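Local coordinates for protein BH2851 (Bacillus halodurans, PDB 2GFG) that is of unknown function but has the CYTH fold and, like its relatives, probably handles nucleotides or other phosphate-rich substrates inside an antiparallel barrel, at residues E9-V14 / V177-K182; K34-H39 / R58-I63; F41-F46 / S114-I119; T65-Q70 / E78-L83. One frame throughout, in Å; residues are numbered along the deposited sequence.

How the contacts relate
All four contacts reach one eight-stranded antiparallel barrel, and their chemistry changes with position. Contact 1 lies at the surface, where the linker between the two last helices crosses strand 4-14 and side chains take the place of sheet bonding. Contacts 2, 3 and 4 are partly buried and rest on antiparallel pairing. Contacts 2 and 3 share strand 34-42, which pairs with 54-60 in one and with 117-131 in the other; they meet where His39 packs on His118. Contact 4 follows contact 2 in the sheet, through a probable Arg58 N to Thr65 O hydrogen bond. Contacts 2 and 4 each carry a face of polar and charged groups, whereas contact 3 holds a frayed barrel end.

Contact 1: residues E9-V14 / V177-K182; sequences ERKTLV and VPTENK. With EDO (1,2-ethanediol), chain H.
The irregular segment 177-182 runs across strand 9-14 with its direction turned 121° from that of the strand, and the backbones approach most closely where the CA atoms of Thr12 and Thr179 are 5.5 Å apart. This is not sheet pairing: two threonine hydroxyls bridge the chains instead. Thr12 OG1, anti to its own backbone N, accepts the nearly straight bond from Val177 N (3.0 Å) and donates to Leu13 O, on a carbonyl lone pair. Thr179 OG1 mirrors it, accepting from Leu13 N at 3.0 Å and donating to Val177 O at 2.8 Å, so each hydroxyl both takes and gives a bond. A valine in place of Thr179 would lose both of these bonds and would probably loosen the linker over Leu13. Apolar atoms fill in beside them, Leu13 CG lying 3.8 Å from Thr179 CG2 and Leu13 CB facing Val177 CG2. Farther along, the extended Lys11 chain crosses Asn181 at about a right angle; Lys11 NZ comes to 2.6 Å from Asn181 OD1, above the amide plane, and makes a weaker bond to Thr179 O. Glu7, Glu9 and Lys11 have the spacing of the ExExK signature of CYTH proteins, so the linker holds the lysine of that motif. A 1,2-ethanediol rests between Glu9 and Asn181. On the neighbouring strand 146-155, Ile151 bonds the backbone of Thr12; helix 158-171 packs against Thr12 through Phe165 and Leu169, and Arg185 of helix 182-190 covers Leu13 and Thr179.

Contact 2: residues K34-H39 / R58-I63; sequences KLQRNH and REKEAI. With EDO (1,2-ethanediol), chain F.
Arg58 is the centre of this pairing of neighbouring antiparallel strands in the CYTH barrel. Its NE donates to Asn38 OD1 at 2.9 Å, with the acceptor close to the guanidinium plane, while NH2 reaches the same oxygen only weakly. Over one face of that guanidinium sits Gln36, whose NE2 lies above the centre, 3.2 Å from Arg58 CZ; since both groups carry N-H donors, this is face contact and not a hydrogen bond. At the edge, a 1,2-ethanediol O1 takes a weak bond from Arg58 NH1 and a firmer one from Lys60 NZ (3.0 Å). An alanine instead of Arg58 would remove the guanidinium and would probably leave Asn38 OD1 without its main partner here and Gln36 without its support. The Arg58 chain turns at chi3 (-72°), which brings the guanidinium alongside Asn38.

Behind this shell, the backbone sets the register: Arg37 and Glu59 form a hydrogen-bonded pair, each N to the other's O at 2.9 Å, and Asn38 and Arg58 form the next, non-hydrogen-bonded one. Arg56 and Arg126 come close to Arg58, a cluster of positive charge consistent with the phosphate-binding tunnel of CYTH relatives. From Lys60 to Ile63 the chain makes a type I' turn, and there a water takes a bond from Glu61 N and donates one to Leu35 O at 2.7 Å.

Contact 3: residues F41-F46 / S114-I119; sequences FETDDF and SQLKHI
The last part of strand 34-42 pairs with the first part of strand 117-131, Phe41 facing His118 as a non-hydrogen-bonded antiparallel pair and Glu42 facing Lys117 as a hydrogen-bonded one, before the chains diverge. The bonds of the latter pair are long: Glu42 N to Lys117 O is 3.2 Å, and Lys117 N approaches Glu42 O from well above the carbonyl plane. The Phe41 ring leans obliquely on the backbone at His118, with CE1 3.9 Å from His118 CB; Phe97 meets Phe41 edge-to-face. Leu116 CD2 packs on Glu42 CA and, farther along, Thr43 CG2 touches Gln115 CB. A water takes a 2.6 Å bond from Asp44 N and gives one to Gln115 O, joining the chains where direct pairing has stopped. Lys117, bent at chi3, brings NZ to 3.4 Å from Asp44 OD1, a weak salt bridge between two exposed residues.

Glu42 folds back, chi2 59°, so that OE1 accepts from Thr43 N at 2.8 Å on its anti lone pair. The same carboxylate also receives Leu48 N and Lys49 N, at the start of helix 47-50. With three backbone N-H groups directed at it, this buried carboxylate is likely to stay ionised, and its charge would balance the helix's positive end.

Contact 4: residues T65-Q70 / E78-L83; sequences TFTLKQ and ETNQTL
Backbone hydrogen bonds carry most of this contact. Phe66 pairs with Gln81 and Leu68 with Thr79, each couple bonded in both directions; the Phe66 N to Gln81 O bond is short, 2.6 Å, and lies nearly along the C=O axis. Between and beyond them, CA-H groups meet carbonyls, as where Thr67 CA lies 3.4 Å from Thr79 O.

Polar side chains occupy the face of Thr67, Asn80 and Glu78. Thr67 OG1 donates to Asn80 OD1 at 2.7 Å, in the amide plane and on a lone pair, the two chains lying side by side. The other end of the same amide, Asn80 ND2, gives a bond to Glu78 OE1 (3.1 Å), met from above the carboxylate plane, so the amide is fixed in rotation by both ends. Lys69 runs extended along Glu78; its NZ is 4.0 Å from Glu78 OE2, too far for a salt bridge, and pairs with Glu7 instead.

On the other face Phe66 CB packs 3.7 Å from Leu83 CG, but Gln81 and Thr79 keep it partly polar; Val102 of helix 101-108 lies against Phe66 and Gln81. The whole is a regular beta hairpin, strands 63-71 and 76-83, whose charged face and opposite, largely helix-covered face are consistent with the tunnel lining and helix-backed exterior of a CYTH barrel.

Contact 1: residues E9-V14 / V177-K182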
# COMPACT_ATOMS: atom_id res chain seq x y z
N GLU A 9 1.24 9.14 -5.80
CA GLU A 9 2.39 8.38 -5.29
C GLU A 9 3.45 8.13 -6.38
O GLU A 9 3.13 7.76 -7.50
CB GLU A 9 1.89 7.04 -4.74
CG GLU A 9 2.96 6.14 -4.12
CD GLU A 9 2.42 4.77 -3.75
OE1 GLU A 9 1.55 4.69 -2.84
OE2 GLU A 9 2.85 3.77 -4.37
N ARG A 10 4.73 8.34 -6.00
CA ARG A 10 5.88 7.94 -6.83
C ARG A 10 6.71 6.94 -6.03
O ARG A 10 6.80 7.05 -4.82
CB ARG A 10 6.73 9.15 -7.21
CG ARG A 10 5.99 10.21 -8.05
CD ARG A 10 5.59 9.67 -9.44
NE ARG A 10 4.90 10.68 -10.24
CZ ARG A 10 3.61 11.03 -10.11
NH1 ARG A 10 2.84 10.46 -9.18
NH2 ARG A 10 3.09 11.96 -10.90
N LYS A 11 7.35 6.01 -6.71
CA LYS A 11 7.93 4.83 -6.05
C LYS A 11 9.06 4.21 -6.85
O LYS A 11 9.06 4.26 -8.07
CB LYS A 11 6.84 3.77 -5.84
CG LYS A 11 5.94 3.58 -7.09
CD LYS A 11 4.96 2.44 -6.96
CE LYS A 11 4.01 2.42 -8.18
NZ LYS A 11 3.20 1.18 -8.27
N THR A 12 10.02 3.61 -6.15
CA THR A 12 11.01 2.73 -6.77
C THR A 12 11.59 1.76 -5.75
O THR A 12 11.76 2.10 -4.58
CB THR A 12 12.20 3.52 -7.44
OG1 THR A 12 13.04 2.60 -8.16
CG2 THR A 12 13.05 4.27 -6.39
N LEU A 13 11.87 0.54 -6.21
CA LEU A 13 12.57 -0.45 -5.40
C LEU A 13 14.03 -0.07 -5.29
O LEU A 13 14.58 0.58 -6.19
CB LEU A 13 12.48 -1.85 -6.05
CG LEU A 13 11.09 -2.47 -6.12
CD1 LEU A 13 11.06 -3.61 -7.13
CD2 LEU A 13 10.64 -2.96 -4.75
N VAL A 14 14.65 -0.46 -4.17
CA VAL A 14 16.08 -0.22 -3.95
C VAL A 14 16.73 -1.44 -3.34
O VAL A 14 16.05 -2.36 -2.86
CB VAL A 14 16.33 1.05 -3.04
CG1 VAL A 14 15.95 2.33 -3.78
CG2 VAL A 14 15.59 0.94 -1.72
N VAL A 177 14.01 2.03 -10.96
CA VAL A 177 13.67 0.78 -11.67
C VAL A 177 12.16 0.62 -11.71
O VAL A 177 11.45 1.14 -10.84
CB VAL A 177 14.32 -0.48 -10.98
CG1 VAL A 177 15.83 -0.43 -11.09
CG2 VAL A 177 13.89 -0.61 -9.52
N PRO A 178 11.63 -0.09 -12.76
CA PRO A 178 10.18 -0.32 -12.83
C PRO A 178 9.65 -1.02 -11.57
O PRO A 178 10.23 -2.01 -11.11
CB PRO A 178 10.04 -1.23 -14.07
CG PRO A 178 11.41 -1.75 -14.34
CD PRO A 178 12.34 -0.71 -13.89
N THR A 179 8.58 -0.47 -11.00
CA THR A 179 8.10 -0.90 -9.69
C THR A 179 6.58 -0.95 -9.64
O THR A 179 5.92 0.08 -9.62
CB THR A 179 8.62 0.06 -8.59
OG1 THR A 179 10.05 0.07 -8.60
CG2 THR A 179 8.12 -0.37 -7.20
N GLU A 180 6.04 -2.16 -9.63
CA GLU A 180 4.61 -2.36 -9.44
C GLU A 180 4.27 -2.28 -7.95
O GLU A 180 5.17 -2.29 -7.10
CB GLU A 180 4.14 -3.71 -10.05
CG GLU A 180 4.71 -4.96 -9.36
CD GLU A 180 4.61 -6.22 -10.23
OE1 GLU A 180 3.68 -6.30 -11.07
OE2 GLU A 180 5.46 -7.12 -10.05
N ASN A 181 2.99 -2.15 -7.64
CA ASN A 181 2.53 -2.03 -6.24
C ASN A 181 2.84 -3.29 -5.40
O ASN A 181 2.96 -4.37 -5.93
CB ASN A 181 1.02 -1.72 -6.21
CG ASN A 181 0.70 -0.28 -6.66
OD1 ASN A 181 1.45 0.66 -6.39
ND2 ASN A 181 -0.44 -0.11 -7.33
N LYS A 182 2.97 -3.10 -4.08
CA LYS A 182 3.26 -4.22 -3.14
C LYS A 182 2.36 -5.40 -3.38
O LYS A 182 2.82 -6.54 -3.47
CB LYS A 182 3.10 -3.76 -1.69
CG LYS A 182 4.25 -2.97 -1.15
CD LYS A 182 3.92 -2.36 0.19
CE LYS A 182 5.08 -1.55 0.75
NZ LYS A 182 5.46 -0.44 -0.14
C1 EDO H . 3.37 0.59 -2.86
O1 EDO H . 4.18 -0.01 -3.88
C2 EDO H . 1.89 0.29 -3.10
O2 EDO H . 1.31 -0.44 -2.01

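Contact 2: residues K34-H39 / R58-I63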
# COMPACT_ATOMS: atom_id res chain seq x y z
N LYS A 34 7.80 1.39 11.92
CA LYS A 34 6.61 0.75 12.48
C LYS A 34 6.22 -0.44 11.59
O LYS A 34 6.30 -0.37 10.38
CB LYS A 34 5.44 1.74 12.57
CG LYS A 34 5.80 3.12 13.18
CD LYS A 34 6.39 3.00 14.58
CE LYS A 34 6.69 4.38 15.17
NZ LYS A 34 7.45 4.29 16.47
N LEU A 35 5.75 -1.51 12.22
CA LEU A 35 5.38 -2.74 11.52
C LEU A 35 3.90 -2.76 11.21
O LEU A 35 3.08 -2.37 12.05
CB LEU A 35 5.78 -3.96 12.36
CG LEU A 35 5.47 -5.37 11.82
CD1 LEU A 35 5.98 -5.57 10.39
CD2 LEU A 35 6.07 -6.42 12.77
N GLN A 36 3.55 -3.15 9.98
CA GLN A 36 2.16 -3.32 9.57
C GLN A 36 2.00 -4.58 8.71
O GLN A 36 2.95 -5.01 8.04
CB GLN A 36 1.66 -2.09 8.81
CG GLN A 36 2.36 -1.87 7.44
CD GLN A 36 2.19 -0.46 6.90
OE1 GLN A 36 2.05 0.49 7.66
NE2 GLN A 36 2.22 -0.33 5.59
N ARG A 37 0.80 -5.16 8.74
CA ARG A 37 0.47 -6.34 7.96
C ARG A 37 -0.67 -6.03 7.02
O ARG A 37 -1.72 -5.58 7.44
CB ARG A 37 0.06 -7.48 8.86
CG ARG A 37 1.18 -8.06 9.65
CD ARG A 37 0.82 -9.43 10.19
NE ARG A 37 1.99 -10.14 10.70
CZ ARG A 37 2.00 -11.42 11.09
NH1 ARG A 37 0.88 -12.16 11.05
NH2 ARG A 37 3.13 -11.97 11.53
N ASN A 38 -0.45 -6.30 5.73
CA ASN A 38 -1.45 -6.08 4.72
C ASN A 38 -2.02 -7.40 4.30
O ASN A 38 -1.30 -8.26 3.79
CB ASN A 38 -0.82 -5.37 3.52
CG ASN A 38 -0.17 -4.08 3.90
OD1 ASN A 38 -0.81 -3.20 4.43
ND2 ASN A 38 1.13 -3.98 3.65
N HIS A 39 -3.30 -7.62 4.63
CA HIS A 39 -4.00 -8.84 4.24
C HIS A 39 -4.77 -8.56 2.98
O HIS A 39 -5.67 -7.72 2.98
CB HIS A 39 -4.95 -9.28 5.35
CG HIS A 39 -4.27 -9.55 6.65
ND1 HIS A 39 -3.78 -10.79 6.99
CD2 HIS A 39 -4.00 -8.74 7.70
CE1 HIS A 39 -3.23 -10.74 8.19
NE2 HIS A 39 -3.35 -9.50 8.65
N ARG A 58 -5.57 -3.74 6.61
CA ARG A 58 -4.28 -3.44 7.24
C ARG A 58 -4.37 -3.57 8.74
O ARG A 58 -5.31 -3.09 9.35
CB ARG A 58 -3.82 -2.02 6.89
CG ARG A 58 -2.46 -1.62 7.56
CD ARG A 58 -1.88 -0.36 6.96
NE ARG A 58 -1.38 -0.58 5.61
CZ ARG A 58 -0.77 0.35 4.86
NH1 ARG A 58 -0.59 1.58 5.31
NH2 ARG A 58 -0.33 0.02 3.64
N GLU A 59 -3.34 -4.16 9.33
CA GLU A 59 -3.21 -4.29 10.78
C GLU A 59 -1.95 -3.54 11.22
O GLU A 59 -0.87 -3.81 10.73
CB GLU A 59 -3.11 -5.75 11.15
CG GLU A 59 -3.16 -6.05 12.63
CD GLU A 59 -2.98 -7.56 12.93
OE1 GLU A 59 -2.96 -8.38 11.96
OE2 GLU A 59 -2.81 -7.92 14.11
N LYS A 60 -2.11 -2.56 12.11
CA LYS A 60 -0.98 -1.75 12.58
C LYS A 60 -1.23 -1.23 13.99
O LYS A 60 -2.15 -0.43 14.21
CB LYS A 60 -0.74 -0.57 11.63
CG LYS A 60 0.56 0.22 11.91
CD LYS A 60 0.65 1.49 11.06
CE LYS A 60 -0.25 2.61 11.61
NZ LYS A 60 -0.13 3.89 10.82
N GLU A 61 -0.40 -1.68 14.93
CA GLU A 61 -0.49 -1.28 16.35
C GLU A 61 -1.90 -1.50 16.92
O GLU A 61 -2.51 -0.59 17.49
CB GLU A 61 -0.06 0.19 16.53
CG GLU A 61 1.37 0.45 16.04
CD GLU A 61 1.84 1.88 16.31
OE1 GLU A 61 0.97 2.77 16.52
OE2 GLU A 61 3.07 2.12 16.28
N ALA A 62 -2.43 -2.72 16.70
CA ALA A 62 -3.77 -3.12 17.20
C ALA A 62 -4.96 -2.34 16.55
O ALA A 62 -6.09 -2.39 17.06
CB ALA A 62 -3.83 -3.01 18.75
N ILE A 63 -4.70 -1.66 15.43
CA ILE A 63 -5.76 -0.98 14.68
C ILE A 63 -5.89 -1.62 13.29
O ILE A 63 -4.90 -1.75 12.56
CB ILE A 63 -5.49 0.53 14.55
CG1 ILE A 63 -5.62 1.20 15.91
CG2 ILE A 63 -6.47 1.20 13.51
CD1 ILE A 63 -5.09 2.59 15.97
C1 EDO F . -2.55 2.94 8.30
O1 EDO F . -1.17 3.28 8.11
C2 EDO F . -3.34 3.19 7.01
O2 EDO F . -4.75 3.03 7.24
O HOH W 1 2.18 -3.26 14.42

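Contact 3: residues F41-F46 / S114-I119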
# COMPACT_ATOMS: atom_id res chain seq x y z
N PHE A 41 -7.20 -9.27 -0.41
CA PHE A 41 -8.40 -9.97 -0.83
C PHE A 41 -8.57 -9.87 -2.33
O PHE A 41 -8.31 -8.82 -2.93
CB PHE A 41 -9.61 -9.40 -0.12
CG PHE A 41 -9.60 -9.60 1.35
CD1 PHE A 41 -10.25 -10.69 1.93
CD2 PHE A 41 -8.87 -8.75 2.17
CE1 PHE A 41 -10.23 -10.89 3.31
CE2 PHE A 41 -8.84 -8.95 3.55
CZ PHE A 41 -9.52 -10.04 4.11
N GLU A 42 -9.02 -10.95 -2.94
CA GLU A 42 -9.19 -11.02 -4.37
C GLU A 42 -10.02 -12.26 -4.73
O GLU A 42 -10.11 -13.20 -3.94
CB GLU A 42 -7.80 -11.06 -5.06
CG GLU A 42 -7.80 -11.10 -6.59
CD GLU A 42 -8.51 -9.90 -7.23
OE1 GLU A 42 -9.76 -9.87 -7.21
OE2 GLU A 42 -7.82 -9.08 -7.87
N THR A 43 -10.69 -12.20 -5.88
CA THR A 43 -11.42 -13.36 -6.42
C THR A 43 -10.46 -14.32 -7.11
O THR A 43 -9.33 -13.96 -7.41
CB THR A 43 -12.53 -12.91 -7.44
OG1 THR A 43 -11.92 -12.26 -8.56
CG2 THR A 43 -13.52 -11.96 -6.78
N ASP A 44 -10.93 -15.54 -7.38
CA ASP A 44 -10.09 -16.56 -8.06
C ASP A 44 -9.59 -16.07 -9.43
O ASP A 44 -8.41 -16.22 -9.76
CB ASP A 44 -10.87 -17.88 -8.23
CG ASP A 44 -11.00 -18.67 -6.91
OD1 ASP A 44 -10.64 -18.13 -5.83
OD2 ASP A 44 -11.45 -19.83 -6.97
N ASP A 45 -10.49 -15.44 -10.20
CA ASP A 45 -10.15 -14.92 -11.54
C ASP A 45 -9.49 -13.51 -11.50
O ASP A 45 -9.25 -12.91 -12.54
CB ASP A 45 -11.39 -14.87 -12.41
CG ASP A 45 -12.36 -13.81 -11.96
OD1 ASP A 45 -12.82 -13.89 -10.80
OD2 ASP A 45 -12.64 -12.89 -12.76
N PHE A 46 -9.27 -12.98 -10.29
CA PHE A 46 -8.58 -11.69 -10.09
C PHE A 46 -9.38 -10.48 -10.67
O PHE A 46 -8.84 -9.69 -11.46
CB PHE A 46 -7.14 -11.73 -10.66
CG PHE A 46 -6.29 -12.84 -10.08
CD1 PHE A 46 -5.54 -12.64 -8.91
CD2 PHE A 46 -6.22 -14.09 -10.72
CE1 PHE A 46 -4.75 -13.67 -8.37
CE2 PHE A 46 -5.42 -15.13 -10.18
CZ PHE A 46 -4.69 -14.92 -9.01
N SER A 114 -19.20 -12.34 -2.41
CA SER A 114 -19.20 -13.78 -2.06
C SER A 114 -18.01 -14.55 -2.68
O SER A 114 -17.70 -15.66 -2.25
CB SER A 114 -20.50 -14.43 -2.51
OG SER A 114 -20.57 -14.49 -3.93
N GLN A 115 -17.40 -13.97 -3.73
CA GLN A 115 -16.23 -14.58 -4.39
C GLN A 115 -14.89 -14.08 -3.85
O GLN A 115 -13.84 -14.65 -4.16
CB GLN A 115 -16.30 -14.34 -5.91
CG GLN A 115 -17.51 -14.97 -6.58
CD GLN A 115 -17.54 -16.49 -6.44
OE1 GLN A 115 -18.51 -17.06 -5.93
NE2 GLN A 115 -16.45 -17.15 -6.84
N LEU A 116 -14.92 -13.00 -3.05
CA LEU A 116 -13.69 -12.45 -2.44
C LEU A 116 -13.21 -13.33 -1.31
O LEU A 116 -14.02 -13.88 -0.56
CB LEU A 116 -13.92 -11.02 -1.91
CG LEU A 116 -14.04 -9.90 -2.94
CD1 LEU A 116 -14.54 -8.63 -2.26
CD2 LEU A 116 -12.71 -9.66 -3.63
N LYS A 117 -11.89 -13.48 -1.20
CA LYS A 117 -11.29 -14.25 -0.10
C LYS A 117 -9.88 -13.78 0.21
O LYS A 117 -9.23 -13.13 -0.62
CB LYS A 117 -11.29 -15.73 -0.43
CG LYS A 117 -10.58 -16.09 -1.75
CD LYS A 117 -10.82 -17.55 -2.15
CE LYS A 117 -12.28 -17.79 -2.57
NZ LYS A 117 -12.48 -19.16 -3.13
N HIS A 118 -9.41 -14.12 1.41
CA HIS A 118 -8.06 -13.78 1.83
C HIS A 118 -7.03 -14.60 1.03
O HIS A 118 -6.96 -15.82 1.16
CB HIS A 118 -7.89 -14.02 3.33
CG HIS A 118 -6.55 -13.63 3.86
ND1 HIS A 118 -5.83 -14.43 4.72
CD2 HIS A 118 -5.77 -12.56 3.60
CE1 HIS A 118 -4.68 -13.84 5.00
NE2 HIS A 118 -4.62 -12.70 4.34
N ILE A 119 -6.25 -13.91 0.18
CA ILE A 119 -5.24 -14.58 -0.69
C ILE A 119 -3.86 -14.67 -0.03
O ILE A 119 -3.08 -15.58 -0.33
CB ILE A 119 -5.13 -13.91 -2.12
CG1 ILE A 119 -4.82 -12.41 -2.02
CG2 ILE A 119 -6.41 -14.13 -2.91
CD1 ILE A 119 -4.28 -11.81 -3.33
O HOH W 2 -13.16 -16.27 -6.26

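Contact 4: residues T65-Q70 / E78-L83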
# COMPACT_ATOMS: atom_id res chain seq x y z
N THR A 65 -7.72 -1.56 9.49
CA THR A 65 -8.29 -0.64 8.51
C THR A 65 -8.60 -1.37 7.20
O THR A 65 -7.71 -1.96 6.57
CB THR A 65 -7.33 0.53 8.22
OG1 THR A 65 -6.94 1.15 9.46
CG2 THR A 65 -7.99 1.58 7.32
N PHE A 66 -9.88 -1.36 6.81
CA PHE A 66 -10.34 -1.94 5.55
C PHE A 66 -10.18 -0.89 4.47
O PHE A 66 -10.68 0.22 4.62
CB PHE A 66 -11.83 -2.34 5.71
CG PHE A 66 -12.37 -3.30 4.65
CD1 PHE A 66 -11.53 -4.25 4.01
CD2 PHE A 66 -13.76 -3.38 4.42
CE1 PHE A 66 -12.05 -5.16 3.10
CE2 PHE A 66 -14.29 -4.31 3.51
CZ PHE A 66 -13.44 -5.19 2.85
N THR A 67 -9.46 -1.22 3.40
CA THR A 67 -9.11 -0.22 2.36
C THR A 67 -9.29 -0.73 0.95
O THR A 67 -8.77 -1.80 0.59
CB THR A 67 -7.65 0.29 2.54
OG1 THR A 67 -7.55 1.02 3.75
CG2 THR A 67 -7.22 1.20 1.37
N LEU A 68 -10.05 0.03 0.16
CA LEU A 68 -10.14 -0.18 -1.28
C LEU A 68 -9.33 0.93 -1.97
O LEU A 68 -9.34 2.08 -1.53
CB LEU A 68 -11.60 -0.13 -1.74
CG LEU A 68 -11.87 -0.24 -3.25
CD1 LEU A 68 -11.38 -1.57 -3.82
CD2 LEU A 68 -13.36 -0.04 -3.54
N LYS A 69 -8.60 0.55 -3.03
CA LYS A 69 -7.95 1.51 -3.94
C LYS A 69 -8.47 1.26 -5.31
O LYS A 69 -8.44 0.13 -5.77
CB LYS A 69 -6.43 1.32 -3.95
CG LYS A 69 -5.74 1.74 -2.68
CD LYS A 69 -4.23 1.50 -2.77
CE LYS A 69 -3.52 1.92 -1.49
NZ LYS A 69 -2.03 1.82 -1.59
N GLN A 70 -8.98 2.31 -5.97
CA GLN A 70 -9.53 2.18 -7.35
C GLN A 70 -9.07 3.35 -8.22
O GLN A 70 -8.57 4.35 -7.70
CB GLN A 70 -11.07 2.10 -7.32
CG GLN A 70 -11.76 3.34 -6.74
CD GLN A 70 -13.25 3.12 -6.51
OE1 GLN A 70 -13.70 3.03 -5.37
NE2 GLN A 70 -14.02 3.00 -7.61
N GLU A 78 -8.71 6.30 -2.66
CA GLU A 78 -8.56 5.39 -1.54
C GLU A 78 -9.73 5.56 -0.59
O GLU A 78 -9.98 6.65 -0.08
CB GLU A 78 -7.25 5.67 -0.81
CG GLU A 78 -6.77 4.52 0.04
CD GLU A 78 -5.50 4.86 0.81
OE1 GLU A 78 -5.57 5.73 1.68
OE2 GLU A 78 -4.47 4.21 0.58
N THR A 79 -10.50 4.48 -0.40
CA THR A 79 -11.62 4.48 0.54
C THR A 79 -11.25 3.65 1.75
O THR A 79 -11.04 2.43 1.64
CB THR A 79 -12.89 3.91 -0.12
OG1 THR A 79 -13.18 4.65 -1.30
CG2 THR A 79 -14.09 3.99 0.83
N ASN A 80 -11.13 4.32 2.91
CA ASN A 80 -10.70 3.68 4.15
C ASN A 80 -11.86 3.51 5.13
O ASN A 80 -12.75 4.38 5.23
CB ASN A 80 -9.60 4.53 4.82
CG ASN A 80 -8.36 4.67 3.96
OD1 ASN A 80 -7.78 3.67 3.50
ND2 ASN A 80 -7.90 5.90 3.77
N GLN A 81 -11.86 2.39 5.86
CA GLN A 81 -12.87 2.12 6.89
C GLN A 81 -12.24 1.36 8.05
O GLN A 81 -11.61 0.33 7.85
CB GLN A 81 -14.02 1.31 6.30
CG GLN A 81 -15.22 1.10 7.24
CD GLN A 81 -16.27 0.18 6.62
OE1 GLN A 81 -16.38 0.08 5.39
NE2 GLN A 81 -17.01 -0.52 7.46
N THR A 82 -12.42 1.89 9.27
CA THR A 82 -11.93 1.23 10.48
C THR A 82 -12.76 -0.00 10.78
O THR A 82 -13.98 0.02 10.67
CB THR A 82 -12.00 2.18 11.71
OG1 THR A 82 -11.29 3.38 11.44
CG2 THR A 82 -11.40 1.50 12.98
N LEU A 83 -12.08 -1.09 11.17
CA LEU A 83 -12.73 -2.33 11.58
C LEU A 83 -12.33 -2.69 12.98
O LEU A 83 -11.24 -2.34 13.42
CB LEU A 83 -12.33 -3.48 10.67
CG LEU A 83 -12.59 -3.38 9.18
CD1 LEU A 83 -12.26 -4.73 8.53
CD2 LEU A 83 -14.02 -2.98 8.87
O HOH W 3 -11.88 3.43 -3.23